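Exosome complex component Rrp42 (Pyrococcus abyssi, PDB 2PO1) probably serves as a non-catalytic subunit of the archaeal RNA-degrading exosome, helping to shape the active site of its partner Rrp41. Local coordinates at residues E40-S52 and I158-P170. Residues are numbered along the deposited sequence; the frame is centred on the assembly and turned at random.
Sequences EIEVGVIEKAEGS and IAAIAALLNARVP
Asn166 of segment 158-170 reaches into the beta-hairpin of 40-52. Its CG lies anti to the backbone N (chi1 178°), which carries the amide toward Gly44, Gly51 and Ser52. Asn166 OD1 accepts Ser52 N at 3.0 Å, in the carbonyl plane and on a lone pair. Gly44 CA lies 3.1 Å from Asn166 OD1, which also rests on Gly51 CA, while CG1 of Val43 lies against the Asn166 amide. With no side chain at Gly51, its CA lies 3.6 Å from that of Ala167. Two residues beyond Asn166, Arg168 N donates a nearly straight 2.9 Å bond to Glu50 O, approaching from above the carbonyl plane.

Farther back along the helix, the contact is apolar. CG2 of Val43 and of Ile41 share the methyl of Ala162, and Ile41 CD1 meets Ile158 CG2 at 3.6 Å, the two side chains roughly perpendicular to one another. Helix 247-275 backs Ile41. Within the hairpin, Gly44 N bonds to Ser52 O, and Ser52 OG accepts Ile46 N. Glu50 and Gly51 form a classic beta bulge opposite Ile66, and the Glu50 carboxylate is held by Thr68 N. Glu47 and Lys48 of the hairpin loop form salt bridges to the chain of another protein. Residues 158-166 run at 30° to residues 40-43, in the outermost strand of the mixed sheet within this chain, part of the alpha/beta core of the RNase PH fold.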
loop_
_atom_site.group_PDB
_atom_site.type_symbol
_atom_site.label_atom_id
_atom_site.label_comp_id
_atom_site.label_asym_id
_atom_site.label_seq_id
_atom_site.Cartn_x
_atom_site.Cartn_y
_atom_site.Cartn_z
ATOM N N GLU C 40 35.585 -9.859 4.540
ATOM C CA GLU C 40 35.636 -9.536 5.962
ATOM C C GLU C 40 34.333 -10.004 6.558
ATOM O O GLU C 40 33.298 -9.617 6.078
ATOM C CB GLU C 40 35.746 -8.021 6.179
ATOM C CG GLU C 40 37.142 -7.440 6.174
ATOM C CD GLU C 40 37.161 -5.922 6.540
ATOM O OE1 GLU C 40 37.732 -5.122 5.751
ATOM O OE2 GLU C 40 36.596 -5.529 7.599
ATOM N N ILE C 41 34.377 -10.864 7.575
ATOM C CA ILE C 41 33.156 -11.289 8.268
ATOM C C ILE C 41 33.367 -10.897 9.716
ATOM O O ILE C 41 34.419 -11.187 10.310
ATOM C CB ILE C 41 32.909 -12.805 8.150
ATOM C CG1 ILE C 41 32.801 -13.197 6.679
ATOM C CG2 ILE C 41 31.607 -13.190 8.887
ATOM C CD1 ILE C 41 32.859 -14.654 6.468
ATOM N N GLU C 42 32.433 -10.140 10.252
ATOM C CA GLU C 42 32.499 -9.794 11.642
ATOM C C GLU C 42 31.151 -9.969 12.228
ATOM O O GLU C 42 30.187 -9.330 11.796
ATOM C CB GLU C 42 32.954 -8.366 11.862
ATOM C CG GLU C 42 33.386 -8.149 13.324
ATOM C CD GLU C 42 33.740 -6.724 13.644
ATOM O OE1 GLU C 42 33.935 -6.435 14.842
ATOM O OE2 GLU C 42 33.831 -5.895 12.709
ATOM N N VAL C 43 31.090 -10.795 13.256
ATOM C CA VAL C 43 29.836 -11.322 13.776
ATOM C C VAL C 43 29.521 -10.676 15.123
ATOM O O VAL C 43 30.415 -10.233 15.823
ATOM C CB VAL C 43 29.986 -12.860 13.732
ATOM C CG1 VAL C 43 29.867 -13.516 15.040
ATOM C CG2 VAL C 43 29.115 -13.434 12.681
ATOM N N GLY C 44 28.254 -10.480 15.437
ATOM C CA GLY C 44 27.897 -9.953 16.751
ATOM C C GLY C 44 28.078 -8.465 16.900
ATOM O O GLY C 44 28.206 -7.954 18.002
ATOM N N VAL C 45 28.041 -7.770 15.772
ATOM C CA VAL C 45 28.289 -6.329 15.714
ATOM C C VAL C 45 27.072 -5.501 16.198
ATOM O O VAL C 45 27.241 -4.372 16.629
ATOM C CB VAL C 45 28.693 -5.891 14.265
ATOM C CG1 VAL C 45 29.948 -6.571 13.839
ATOM C CG2 VAL C 45 27.602 -6.219 13.273
ATOM N N ILE C 46 25.854 -6.042 16.075
ATOM C CA ILE C 46 24.657 -5.364 16.594
ATOM C C ILE C 46 24.267 -6.093 17.893
ATOM O O ILE C 46 23.562 -7.120 17.877
ATOM C CB ILE C 46 23.446 -5.350 15.610
ATOM C CG1 ILE C 46 23.828 -4.750 14.241
ATOM C CG2 ILE C 46 22.307 -4.594 16.226
ATOM C CD1 ILE C 46 24.450 -3.336 14.323
ATOM N N GLU C 47 24.741 -5.571 19.020
ATOM C CA GLU C 47 24.741 -6.378 20.230
ATOM C C GLU C 47 23.323 -6.493 20.801
ATOM O O GLU C 47 22.987 -7.428 21.527
ATOM C CB GLU C 47 25.822 -5.914 21.236
ATOM C CG GLU C 47 25.660 -4.492 21.812
ATOM C CD GLU C 47 26.344 -3.375 20.972
ATOM O OE1 GLU C 47 26.708 -3.608 19.788
ATOM O OE2 GLU C 47 26.513 -2.248 21.523
ATOM N N LYS C 48 22.480 -5.552 20.429
ATOM C CA LYS C 48 21.093 -5.636 20.753
ATOM C C LYS C 48 20.424 -6.805 20.061
ATOM O O LYS C 48 19.587 -7.452 20.659
ATOM C CB LYS C 48 20.375 -4.334 20.433
ATOM C CG LYS C 48 20.620 -3.267 21.516
ATOM C CD LYS C 48 19.584 -2.158 21.373
ATOM C CE LYS C 48 19.774 -1.151 22.468
ATOM N NZ LYS C 48 18.508 -0.343 22.690
ATOM N N ALA C 49 20.750 -7.075 18.813
ATOM C CA ALA C 49 20.179 -8.218 18.129
ATOM C C ALA C 49 20.677 -9.499 18.808
ATOM O O ALA C 49 21.670 -9.488 19.557
ATOM C CB ALA C 49 20.613 -8.212 16.625
ATOM N N GLU C 50 20.017 -10.595 18.479
ATOM C CA GLU C 50 20.324 -11.889 19.053
ATOM C C GLU C 50 21.535 -12.434 18.320
ATOM O O GLU C 50 22.443 -13.055 18.918
ATOM C CB GLU C 50 19.092 -12.777 18.933
ATOM C CG GLU C 50 18.041 -12.554 20.021
ATOM C CD GLU C 50 17.285 -11.221 19.976
ATOM O OE1 GLU C 50 17.462 -10.330 20.853
ATOM O OE2 GLU C 50 16.436 -11.050 19.108
ATOM N N GLY C 51 21.599 -12.151 17.030
ATOM C CA GLY C 51 22.790 -12.455 16.255
ATOM C C GLY C 51 22.952 -11.411 15.194
ATOM O O GLY C 51 21.994 -10.735 14.821
ATOM N N SER C 52 24.153 -11.304 14.674
ATOM C CA SER C 52 24.410 -10.348 13.604
ATOM C C SER C 52 25.695 -10.656 12.882
ATOM O O SER C 52 26.537 -11.377 13.394
ATOM C CB SER C 52 24.387 -8.917 14.134
ATOM O OG SER C 52 25.325 -8.725 15.144
ATOM N N ILE C 158 26.300 -15.294 3.238
ATOM C CA ILE C 158 27.434 -15.444 4.177
ATOM C C ILE C 158 27.046 -14.747 5.452
ATOM O O ILE C 158 27.059 -15.339 6.523
ATOM C CB ILE C 158 28.682 -14.825 3.632
ATOM C CG1 ILE C 158 29.235 -15.709 2.527
ATOM C CG2 ILE C 158 29.782 -14.711 4.683
ATOM C CD1 ILE C 158 30.206 -14.950 1.640
ATOM N N ALA C 159 26.627 -13.498 5.334
ATOM C CA ALA C 159 26.167 -12.749 6.517
ATOM C C ALA C 159 25.036 -13.459 7.241
ATOM O O ALA C 159 24.997 -13.426 8.453
ATOM C CB ALA C 159 25.741 -11.363 6.134
ATOM N N ALA C 160 24.114 -14.090 6.492
ATOM C CA ALA C 160 22.884 -14.648 7.098
ATOM C C ALA C 160 23.289 -15.840 7.925
ATOM O O ALA C 160 22.956 -15.935 9.105
ATOM C CB ALA C 160 21.832 -15.031 6.045
ATOM N N ILE C 161 24.090 -16.728 7.350
ATOM C CA ILE C 161 24.437 -17.898 8.096
ATOM C C ILE C 161 25.418 -17.538 9.216
ATOM O O ILE C 161 25.410 -18.166 10.296
ATOM C CB ILE C 161 24.960 -19.069 7.199
ATOM C CG1 ILE C 161 25.000 -20.372 8.017
ATOM C CG2 ILE C 161 26.265 -18.732 6.590
ATOM C CD1 ILE C 161 23.523 -20.878 8.290
ATOM N N ALA C 162 26.262 -16.548 8.979
ATOM C CA ALA C 162 27.194 -16.173 10.044
ATOM C C ALA C 162 26.405 -15.547 11.186
ATOM O O ALA C 162 26.735 -15.730 12.351
ATOM C CB ALA C 162 28.302 -15.218 9.516
ATOM N N ALA C 163 25.342 -14.805 10.878
ATOM C CA ALA C 163 24.580 -14.141 11.936
ATOM C C ALA C 163 23.824 -15.231 12.739
ATOM O O ALA C 163 23.784 -15.219 13.971
ATOM C CB ALA C 163 23.629 -13.124 11.333
ATOM N N LEU C 164 23.292 -16.236 12.038
ATOM C CA LEU C 164 22.565 -17.355 12.696
ATOM C C LEU C 164 23.494 -18.160 13.605
ATOM O O LEU C 164 23.128 -18.576 14.732
ATOM C CB LEU C 164 21.965 -18.231 11.596
ATOM C CG LEU C 164 20.729 -17.642 10.961
ATOM C CD1 LEU C 164 20.441 -18.491 9.775
ATOM C CD2 LEU C 164 19.576 -17.781 11.957
ATOM N N LEU C 165 24.715 -18.372 13.132
ATOM C CA LEU C 165 25.728 -19.032 13.947
ATOM C C LEU C 165 26.090 -18.177 15.133
ATOM O O LEU C 165 26.380 -18.690 16.162
ATOM C CB LEU C 165 26.991 -19.326 13.159
ATOM C CG LEU C 165 26.791 -20.440 12.125
ATOM C CD1 LEU C 165 27.896 -20.324 11.083
ATOM C CD2 LEU C 165 26.725 -21.816 12.808
ATOM N N ASN C 166 26.051 -16.862 14.963
ATOM C CA ASN C 166 26.343 -15.923 16.053
ATOM C C ASN C 166 25.220 -15.758 17.071
ATOM O O ASN C 166 25.421 -15.189 18.164
ATOM C CB ASN C 166 26.593 -14.541 15.438
ATOM C CG ASN C 166 26.866 -13.492 16.464
ATOM O OD1 ASN C 166 26.172 -12.532 16.529
ATOM N ND2 ASN C 166 27.911 -13.678 17.267
ATOM N N ALA C 167 24.036 -16.221 16.707
ATOM C CA ALA C 167 22.855 -15.868 17.422
ATOM C C ALA C 167 22.873 -16.602 18.722
ATOM O O ALA C 167 23.317 -17.762 18.799
ATOM C CB ALA C 167 21.631 -16.216 16.620
ATOM N N ARG C 168 22.506 -15.854 19.745
ATOM C CA ARG C 168 22.248 -16.389 21.068
ATOM C C ARG C 168 20.884 -15.850 21.431
ATOM O O ARG C 168 20.651 -14.650 21.398
ATOM C CB ARG C 168 23.311 -15.966 22.077
ATOM C CG ARG C 168 24.615 -16.683 21.834
ATOM C CD ARG C 168 25.506 -16.750 23.006
ATOM N NE ARG C 168 24.982 -17.615 24.094
ATOM C CZ ARG C 168 25.228 -18.922 24.256
ATOM N NH1 ARG C 168 25.975 -19.621 23.388
ATOM N NH2 ARG C 168 24.673 -19.549 25.291
ATOM N N VAL C 169 20.003 -16.767 21.786
ATOM C CA VAL C 169 18.604 -16.493 21.995
ATOM C C VAL C 169 18.288 -16.922 23.430
ATOM O O VAL C 169 18.971 -17.801 23.967
ATOM C CB VAL C 169 17.747 -17.253 20.934
ATOM C CG1 VAL C 169 18.080 -16.724 19.507
ATOM C CG2 VAL C 169 17.996 -18.754 21.013
ATOM N N PRO C 170 17.291 -16.269 24.066
ATOM C CA PRO C 170 16.894 -16.600 25.441
ATOM C C PRO C 170 16.515 -18.069 25.528
ATOM O O PRO C 170 15.759 -18.553 24.672
ATOM C CB PRO C 170 15.649 -15.745 25.683
ATOM C CG PRO C 170 15.715 -14.646 24.647
ATOM C CD PRO C 170 16.474 -15.182 23.483
HETATM O O HOH W 1 25.176 -13.336 19.879
#